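Nicotinamide riboside transporter PnuC (Neisseria mucosa ATCC 25996, PDB 4QTN) binds nicotinamide riboside, a form of vitamin B3, and probably carries it across the bacterial inner membrane. Local coordinates at residues I62-F67 and V172-R177; H109-E114 and E120-A125. One frame throughout, in Å; residues are numbered along the deposited sequence.

From the N-terminal side, the chain enters helix 64-80 through 62-67, the first half of interaction 1, and runs on through helix 85-107. Interaction 2 follows, falling wholly within the loop of interaction 1: the chain passes 109-114, makes a short excursion, and returns at 120-125 to pair with it before helix 128-147 begins. Interaction 1 closes at 172-177, where helix 158-175 ends beside the bound nicotinamide riboside. The two contacts also touch each other. The Arg177 carbonyl O probably accepts a hydrogen bond from Lys124 N, and Ile62 packs on Met110. A loop assigned to the cytoplasm is thereby tied to the ends of helices 64-80 and 158-175 around the substrate pocket.

Interaction 1: residues I62-F67 and V172-R177; sequences ISNYLF and VLMILR. With NNR (Nicotinamide riboside), chain I.
The selenomethionine side chain of Met174 brings its terminal methyl against the phenol of Tyr65, with CE 3.4 Å from Tyr65 CZ, although the methyl's exact position is uncertain. This is helix-end packing in a membrane bundle: the start of helix 64-80 faces the end of helix 158-175, probably on the cytoplasmic side, and the backbones stay well apart, with 10.3 Å between Tyr65 CA and Ile175 CA. Side chains therefore span the gap, and the pair illustrates how a substrate pocket can be walled by residues from helices far apart in the sequence. Met174 has CG anti to its own amide nitrogen (chi1 -174°), then bends at its next two torsions, which carries the selenium past the ligand: SE lies 3.9 Å from C6 of the nicotinamide ring. Asn64, also of the pocket, approaches the same CE through ND2 at 4.0 Å, while its OD1 is 3.9 Å from the ribose O2R. On another side of the phenol oxygen, Ile175 CG2 lies 3.9 Å from OH, its side chain crossing that of Tyr65 at about a right angle. Trp106 joins the two sides, stacking edge-to-face with Tyr65 and donating from NE1 to the Met174 carbonyl. That carbonyl also receives Arg177 N at 3.0 Å in the Schellman motif that ends the helix. Asn64 ND2 rests over the centre of one Tyr65 ring face, 3.3 Å above its plane.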
ATOM      1  N   ILE C  62     -23.327 -15.322   1.574  1.00104.06           N
ATOM      2  CA  ILE C  62     -23.340 -16.556   0.766  1.00104.95           C
ATOM      3  C   ILE C  62     -23.537 -16.309  -0.723  1.00107.46           C
ATOM      4  O   ILE C  62     -23.124 -17.129  -1.559  1.00110.25           O
ATOM      5  CB  ILE C  62     -24.421 -17.534   1.240  1.00105.10           C
ATOM      6  CG1 ILE C  62     -24.332 -18.830   0.441  1.00104.88           C
ATOM      7  CG2 ILE C  62     -25.809 -16.901   1.125  1.00104.09           C
ATOM      8  CD1 ILE C  62     -24.374 -20.062   1.296  1.00106.51           C
ATOM      9  N   SER C  63     -24.183 -15.189  -1.046  1.00108.14           N
ATOM     10  CA  SER C  63     -24.490 -14.833  -2.431  1.00110.75           C
ATOM     11  C   SER C  63     -23.292 -14.306  -3.158  1.00106.26           C
ATOM     12  O   SER C  63     -23.427 -13.794  -4.248  1.00111.52           O
ATOM     13  CB  SER C  63     -25.574 -13.772  -2.483  1.00114.38           C
ATOM     14  OG  SER C  63     -25.058 -12.524  -2.043  1.00109.47           O
ATOM     15  N   ASN C  64     -22.126 -14.379  -2.531  1.00104.39           N
ATOM     16  CA  ASN C  64     -20.887 -14.091  -3.226  1.00105.90           C
ATOM     17  C   ASN C  64     -20.706 -15.050  -4.389  1.00106.70           C
ATOM     18  O   ASN C  64     -20.220 -14.661  -5.441  1.00113.11           O
ATOM     19  CB  ASN C  64     -19.677 -14.158  -2.272  1.00105.81           C
ATOM     20  CG  ASN C  64     -19.003 -15.522  -2.271  1.00107.97           C
ATOM     21  OD1 ASN C  64     -18.139 -15.812  -3.117  1.00109.86           O
ATOM     22  ND2 ASN C  64     -19.381 -16.366  -1.311  1.00105.21           N
ATOM     23  N   TYR C  65     -21.165 -16.288  -4.212  1.00109.58           N
ATOM     24  CA  TYR C  65     -20.833 -17.372  -5.139  1.00116.02           C
ATOM     25  C   TYR C  65     -21.451 -17.224  -6.524  1.00120.17           C
ATOM     26  O   TYR C  65     -20.814 -17.563  -7.531  1.00124.84           O
ATOM     27  CB  TYR C  65     -21.177 -18.727  -4.543  1.00117.56           C
ATOM     28  CG  TYR C  65     -20.228 -19.157  -3.454  1.00115.63           C
ATOM     29  CD1 TYR C  65     -18.889 -19.406  -3.730  1.00111.56           C
ATOM     30  CD2 TYR C  65     -20.672 -19.317  -2.148  1.00114.67           C
ATOM     31  CE1 TYR C  65     -18.022 -19.800  -2.735  1.00113.92           C
ATOM     32  CE2 TYR C  65     -19.813 -19.717  -1.147  1.00113.83           C
ATOM     33  CZ  TYR C  65     -18.490 -19.958  -1.442  1.00115.79           C
ATOM     34  OH  TYR C  65     -17.626 -20.348  -0.437  1.00120.17           O
ATOM     35  N   LEU C  66     -22.682 -16.726  -6.580  1.00118.18           N
ATOM     36  CA  LEU C  66     -23.312 -16.451  -7.854  1.00123.69           C
ATOM     37  C   LEU C  66     -22.517 -15.411  -8.651  1.00125.75           C
ATOM     38  O   LEU C  66     -22.190 -15.629  -9.824  1.00132.58           O
ATOM     39  CB  LEU C  66     -24.745 -15.989  -7.662  1.00126.99           C
ATOM     40  CG  LEU C  66     -25.394 -15.449  -8.938  1.00133.42           C
ATOM     41  CD1 LEU C  66     -25.300 -16.460 -10.081  1.00131.66           C
ATOM     42  CD2 LEU C  66     -26.838 -15.043  -8.679  1.00136.76           C
ATOM     43  N   PHE C  67     -22.209 -14.283  -8.009  1.00121.49           N
ATOM     44  CA  PHE C  67     -21.334 -13.266  -8.601  1.00119.56           C
ATOM     45  C   PHE C  67     -20.009 -13.854  -9.053  1.00117.15           C
ATOM     46  O   PHE C  67     -19.578 -13.624 -10.177  1.00122.16           O
ATOM     47  CB  PHE C  67     -21.081 -12.118  -7.618  1.00115.28           C
ATOM     48  CG  PHE C  67     -22.291 -11.281  -7.347  1.00118.79           C
ATOM     49  CD1 PHE C  67     -22.744 -10.361  -8.286  1.00121.97           C
ATOM     50  CD2 PHE C  67     -22.990 -11.419  -6.156  1.00120.49           C
ATOM     51  CE1 PHE C  67     -23.870  -9.594  -8.039  1.00122.57           C
ATOM     52  CE2 PHE C  67     -24.122 -10.655  -5.901  1.00121.36           C
ATOM     53  CZ  PHE C  67     -24.563  -9.743  -6.844  1.00124.24           C
ATOM     54  N   VAL C 172      -8.931 -22.516  -1.089  1.00 97.88           N
ATOM     55  CA  VAL C 172      -9.228 -23.726  -0.345  1.00 94.58           C
ATOM     56  C   VAL C 172      -9.551 -23.427   1.118  1.00 91.10           C
ATOM     57  O   VAL C 172     -10.574 -23.899   1.637  1.00 93.05           O
ATOM     58  CB  VAL C 172      -8.095 -24.771  -0.497  1.00 96.70           C
ATOM     59  CG1 VAL C 172      -7.920 -25.596   0.778  1.00 95.81           C
ATOM     60  CG2 VAL C 172      -8.370 -25.659  -1.708  1.00 94.12           C
ATOM     61  N   LEU C 173      -8.713 -22.616   1.769  1.00 81.44           N
ATOM     62  CA  LEU C 173      -9.073 -22.038   3.067  1.00 85.27           C
ATOM     63  C   LEU C 173     -10.433 -21.296   3.046  1.00 92.14           C
ATOM     64  O   LEU C 173     -11.229 -21.400   3.997  1.00 90.20           O
ATOM     65  CB  LEU C 173      -7.979 -21.111   3.568  1.00 83.03           C
ATOM     66  CG  LEU C 173      -6.629 -21.788   3.819  1.00 87.67           C
ATOM     67  CD1 LEU C 173      -5.480 -20.864   3.458  1.00 92.35           C
ATOM     68  CD2 LEU C 173      -6.486 -22.276   5.250  1.00 87.25           C
HETATM   69  N   MSE C 174     -10.708 -20.573   1.957  1.00 97.62           N
HETATM   70  CA  MSE C 174     -11.948 -19.773   1.860  1.00 99.82           C
HETATM   71  C   MSE C 174     -13.209 -20.621   1.853  1.00100.88           C
HETATM   72  O   MSE C 174     -14.110 -20.386   2.651  1.00101.02           O
HETATM   73  CB  MSE C 174     -11.888 -18.820   0.683  1.00106.33           C
HETATM   74  CG  MSE C 174     -13.082 -17.886   0.654  1.00102.99           C
HETATM   75 SE   MSE C 174     -13.936 -18.189  -1.082  1.00128.34          SE
HETATM   76  CE  MSE C 174     -15.833 -18.083  -0.569  1.00120.70           C
ATOM     77  N   ILE C 175     -13.284 -21.625   0.981  1.00101.15           N
ATOM     78  CA  ILE C 175     -14.438 -22.537   1.018  1.00103.34           C
ATOM     79  C   ILE C 175     -14.533 -23.263   2.357  1.00103.14           C
ATOM     80  O   ILE C 175     -15.623 -23.446   2.887  1.00104.25           O
ATOM     81  CB  ILE C 175     -14.458 -23.562  -0.145  1.00109.86           C
ATOM     82  CG1 ILE C 175     -13.124 -24.293  -0.271  1.00109.66           C
ATOM     83  CG2 ILE C 175     -14.835 -22.885  -1.450  1.00114.26           C
ATOM     84  CD1 ILE C 175     -13.177 -25.477  -1.203  1.00111.83           C
ATOM     85  N   LEU C 176     -13.377 -23.635   2.918  1.00101.84           N
ATOM     86  CA  LEU C 176     -13.309 -24.245   4.266  1.00 96.43           C
ATOM     87  C   LEU C 176     -13.593 -23.283   5.458  1.00 94.45           C
ATOM     88  O   LEU C 176     -13.510 -23.704   6.608  1.00 98.85           O
ATOM     89  CB  LEU C 176     -11.960 -24.931   4.480  1.00 89.79           C
ATOM     90  CG  LEU C 176     -11.716 -26.343   3.931  1.00 95.05           C
ATOM     91  CD1 LEU C 176     -10.734 -27.062   4.844  1.00 91.10           C
ATOM     92  CD2 LEU C 176     -13.001 -27.155   3.776  1.00 91.47           C
ATOM     93  N   ARG C 177     -13.872 -21.999   5.167  1.00 86.56           N
ATOM     94  CA  ARG C 177     -14.287 -20.999   6.190  1.00 83.39           C
ATOM     95  C   ARG C 177     -13.186 -20.523   7.175  1.00 84.81           C
ATOM     96  O   ARG C 177     -13.483 -20.170   8.310  1.00 85.36           O
ATOM     97  CB  ARG C 177     -15.506 -21.497   6.966  1.00 83.46           C
ATOM     98  CG  ARG C 177     -16.781 -21.513   6.157  1.00 89.49           C
ATOM     99  CD  ARG C 177     -17.626 -22.742   6.448  1.00 96.86           C
ATOM    100  NE  ARG C 177     -17.734 -23.007   7.875  1.00100.93           N
ATOM    101  CZ  ARG C 177     -17.454 -24.175   8.441  1.00107.84           C
ATOM    102  NH1 ARG C 177     -17.078 -25.215   7.688  1.00111.15           N
ATOM    103  NH2 ARG C 177     -17.566 -24.310   9.759  1.00109.52           N
TER
HETATM  104  O2R NNR I 301     -14.558 -16.452  -4.600  1.00105.58           O
HETATM  105  C2R NNR I 301     -13.433 -15.570  -5.151  1.00103.59           C
HETATM  106  C3R NNR I 301     -13.301 -15.776  -6.665  1.00104.16           C
HETATM  107  O3R NNR I 301     -13.715 -17.028  -6.985  1.00125.38           O
HETATM  108  C4R NNR I 301     -11.820 -15.654  -6.955  1.00105.77           C
HETATM  109  C5R NNR I 301     -11.408 -14.185  -7.385  1.00111.39           C
HETATM  110  O5R NNR I 301      -9.950 -14.059  -7.279  1.00117.91           O
HETATM  111  O4R NNR I 301     -11.222 -15.994  -5.848  1.00103.24           O
HETATM  112  C1R NNR I 301     -12.279 -15.881  -4.642  1.00 99.60           C
HETATM  113  N1  NNR I 301     -11.818 -14.876  -3.665  1.00 99.32           N
HETATM  114  C2  NNR I 301     -10.816 -13.952  -3.997  1.00 83.42           C
HETATM  115  C6  NNR I 301     -12.379 -14.834  -2.410  1.00 95.62           C
HETATM  116  C5  NNR I 301     -11.946 -13.859  -1.479  1.00 95.41           C
HETATM  117  C4  NNR I 301     -10.950 -12.967  -1.809  1.00 77.23           C
HETATM  118  C3  NNR I 301     -10.394 -12.990  -3.052  1.00 77.25           C
HETATM  119  C7  NNR I 301      -9.329 -11.961  -3.391  1.00 88.53           C
HETATM  120  O7  NNR I 301      -8.528 -12.173  -4.253  1.00 99.16           O
HETATM  121  N7  NNR I 301      -9.296 -10.714  -2.676  1.00102.10           N

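Interaction 2: residues H109-E114 and E120-A125; sequences HMALGE and EVKAKA
His109 and Lys122 meet through their backbones: Lys122 N donates to the His109 carbonyl O at 2.9 Å. A second backbone bond runs from Glu120 N to Ala111 O at 2.7 Å, more bent at the hydrogen (134° against 147°). Val121 CA also lies 3.5 Å from His109 O, a CA-H...O contact. The apolar contact is carried by selenomethionine Met110, which starts out pointing away from 120-125, and the bend at chi2 (-70°) brings its end back to it; CE packs on Val121 CG2 at 3.6 Å and SE lies beside the Val121 backbone. Trp228 of helix 208-234 also touches Val121. Polar side chains lie along the backbone: the Glu120 carboxylate comes over Gly113, OE2 3.4 Å from its CA, while OE1 has a long, weak ion pair with Arg234. Lys122 runs alongside His109 O and Met110 O, and its NZ ends near the imidazole edge, 4.3 Å from His109 CD2, without a bond. Pairing in opposite directions, without regular strands, makes this an irregular hairpin-like connection between helices 85-107 and 128-147, probably on the cytoplasmic side of the transporter.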
ATOM      1  N   HIS C 109     -23.287 -23.772   6.889  1.00111.26           N
ATOM      2  CA  HIS C 109     -22.661 -23.151   8.073  1.00118.39           C
ATOM      3  C   HIS C 109     -22.915 -21.651   8.210  1.00117.85           C
ATOM      4  O   HIS C 109     -21.987 -20.872   8.448  1.00116.74           O
ATOM      5  CB  HIS C 109     -21.158 -23.463   8.121  1.00119.32           C
ATOM      6  CG  HIS C 109     -20.857 -24.900   8.394  1.00128.18           C
ATOM      7  ND1 HIS C 109     -20.671 -25.826   7.388  1.00132.24           N
ATOM      8  CD2 HIS C 109     -20.761 -25.586   9.557  1.00134.20           C
ATOM      9  CE1 HIS C 109     -20.452 -27.014   7.921  1.00137.77           C
ATOM     10  NE2 HIS C 109     -20.503 -26.897   9.235  1.00143.32           N
HETATM   11  N   MSE C 110     -24.183 -21.265   8.118  1.00116.86           N
HETATM   12  CA  MSE C 110     -24.569 -19.861   8.147  1.00110.47           C
HETATM   13  C   MSE C 110     -25.081 -19.479   9.521  1.00110.47           C
HETATM   14  O   MSE C 110     -25.067 -20.295  10.436  1.00123.36           O
HETATM   15  CB  MSE C 110     -25.604 -19.701   7.053  1.00112.06           C
HETATM   16  CG  MSE C 110     -24.945 -20.030   5.706  1.00119.03           C
HETATM   17 SE   MSE C 110     -23.659 -18.593   5.271  1.00118.98          SE
HETATM   18  CE  MSE C 110     -22.609 -19.434   3.849  1.00119.46           C
ATOM     19  N   ALA C 111     -25.504 -18.222   9.682  1.00107.78           N
ATOM     20  CA  ALA C 111     -25.924 -17.674  11.003  1.00106.79           C
ATOM     21  C   ALA C 111     -26.303 -16.191  10.881  1.00101.37           C
ATOM     22  O   ALA C 111     -26.005 -15.557   9.874  1.00101.27           O
ATOM     23  CB  ALA C 111     -24.820 -17.860  12.048  1.00108.83           C
ATOM     24  N   LEU C 112     -26.908 -15.633  11.928  1.00 98.69           N
ATOM     25  CA  LEU C 112     -27.581 -14.330  11.815  1.00100.64           C
ATOM     26  C   LEU C 112     -26.679 -13.061  11.775  1.00105.57           C
ATOM     27  O   LEU C 112     -26.595 -12.388  10.737  1.00104.18           O
ATOM     28  CB  LEU C 112     -28.704 -14.193  12.843  1.00101.87           C
ATOM     29  CG  LEU C 112     -30.122 -14.081  12.255  1.00101.59           C
ATOM     30  CD1 LEU C 112     -30.257 -14.740  10.873  1.00 97.20           C
ATOM     31  CD2 LEU C 112     -31.159 -14.609  13.232  1.00102.65           C
ATOM     32  N   GLY C 113     -26.017 -12.739  12.882  1.00107.06           N
ATOM     33  CA  GLY C 113     -25.193 -11.526  12.931  1.00109.49           C
ATOM     34  C   GLY C 113     -25.987 -10.377  13.495  1.00113.92           C
ATOM     35  O   GLY C 113     -27.197 -10.307  13.303  1.00111.68           O
ATOM     36  N   GLU C 114     -25.301  -9.457  14.175  1.00121.28           N
ATOM     37  CA  GLU C 114     -25.915  -8.686  15.278  1.00130.88           C
ATOM     38  C   GLU C 114     -27.176  -7.882  14.967  1.00128.27           C
ATOM     39  O   GLU C 114     -28.015  -7.718  15.835  1.00132.32           O
ATOM     40  CB  GLU C 114     -24.880  -7.822  16.002  1.00149.53           C
ATOM     41  CG  GLU C 114     -24.519  -8.342  17.393  1.00162.95           C
ATOM     42  CD  GLU C 114     -23.264  -7.703  17.952  1.00172.51           C
ATOM     43  OE1 GLU C 114     -22.156  -8.153  17.585  1.00174.15           O
ATOM     44  OE2 GLU C 114     -23.388  -6.764  18.767  1.00179.07           O
ATOM     45  N   GLU C 120     -24.480 -14.341   8.014  1.00105.59           N
ATOM     46  CA  GLU C 120     -23.007 -14.450   7.831  1.00107.52           C
ATOM     47  C   GLU C 120     -22.515 -15.860   8.123  1.00106.90           C
ATOM     48  O   GLU C 120     -22.927 -16.470   9.111  1.00111.50           O
ATOM     49  CB  GLU C 120     -22.227 -13.435   8.711  1.00110.46           C
ATOM     50  CG  GLU C 120     -23.036 -12.779   9.831  1.00121.82           C
ATOM     51  CD  GLU C 120     -22.227 -12.505  11.109  1.00129.89           C
ATOM     52  OE1 GLU C 120     -21.792 -13.477  11.752  1.00136.47           O
ATOM     53  OE2 GLU C 120     -22.083 -11.317  11.505  1.00130.28           O
ATOM     54  N   VAL C 121     -21.626 -16.361   7.259  1.00103.24           N
ATOM     55  CA  VAL C 121     -20.933 -17.658   7.446  1.00 99.87           C
ATOM     56  C   VAL C 121     -20.163 -17.699   8.770  1.00103.29           C
ATOM     57  O   VAL C 121     -19.752 -16.652   9.293  1.00105.75           O
ATOM     58  CB  VAL C 121     -19.955 -17.945   6.270  1.00 96.36           C
ATOM     59  CG1 VAL C 121     -18.618 -17.250   6.486  1.00 88.83           C
ATOM     60  CG2 VAL C 121     -19.766 -19.437   6.064  1.00 97.54           C
ATOM     61  N   LYS C 122     -19.996 -18.902   9.321  1.00105.35           N
ATOM     62  CA  LYS C 122     -19.302 -19.069  10.590  1.00103.89           C
ATOM     63  C   LYS C 122     -17.816 -19.235  10.340  1.00 97.16           C
ATOM     64  O   LYS C 122     -17.396 -20.184   9.730  1.00 94.61           O
ATOM     65  CB  LYS C 122     -19.878 -20.257  11.374  1.00108.55           C
ATOM     66  CG  LYS C 122     -21.216 -19.954  12.065  1.00115.92           C
ATOM     67  CD  LYS C 122     -21.710 -21.119  12.933  1.00125.11           C
ATOM     68  CE  LYS C 122     -22.392 -22.209  12.103  1.00129.35           C
ATOM     69  NZ  LYS C 122     -22.562 -23.495  12.851  1.00135.03           N
ATOM     70  N   ALA C 123     -17.034 -18.259  10.772  1.00 97.09           N
ATOM     71  CA  ALA C 123     -15.619 -18.203  10.420  1.00 97.19           C
ATOM     72  C   ALA C 123     -14.777 -18.930  11.454  1.00 93.65           C
ATOM     73  O   ALA C 123     -15.052 -18.839  12.641  1.00 99.30           O
ATOM     74  CB  ALA C 123     -15.171 -16.756  10.285  1.00 98.55           C
ATOM     75  N   LYS C 124     -13.765 -19.666  10.991  1.00 89.05           N
ATOM     76  CA  LYS C 124     -12.880 -20.440  11.878  1.00 93.47           C
ATOM     77  C   LYS C 124     -11.446 -19.927  11.785  1.00 92.91           C
ATOM     78  O   LYS C 124     -11.075 -19.291  10.801  1.00 86.22           O
ATOM     79  CB  LYS C 124     -12.925 -21.947  11.539  1.00 90.46           C
ATOM     80  CG  LYS C 124     -14.304 -22.571  11.644  1.00 93.47           C
ATOM     81  CD  LYS C 124     -14.265 -24.091  11.542  1.00103.30           C
ATOM     82  CE  LYS C 124     -13.898 -24.564  10.136  1.00101.83           C
ATOM     83  NZ  LYS C 124     -14.182 -26.016   9.947  1.00102.17           N
ATOM     84  N   ALA C 125     -10.644 -20.224  12.811  1.00 97.12           N
ATOM     85  CA  ALA C 125      -9.249 -19.783  12.868  1.00 94.56           C
ATOM     86  C   ALA C 125      -8.304 -20.961  13.035  1.00 95.16           C
ATOM     87  O   ALA C 125      -8.348 -21.647  14.050  1.00100.03           O
ATOM     88  CB  ALA C 125      -9.054 -18.794  14.006  1.00 93.92           C
TER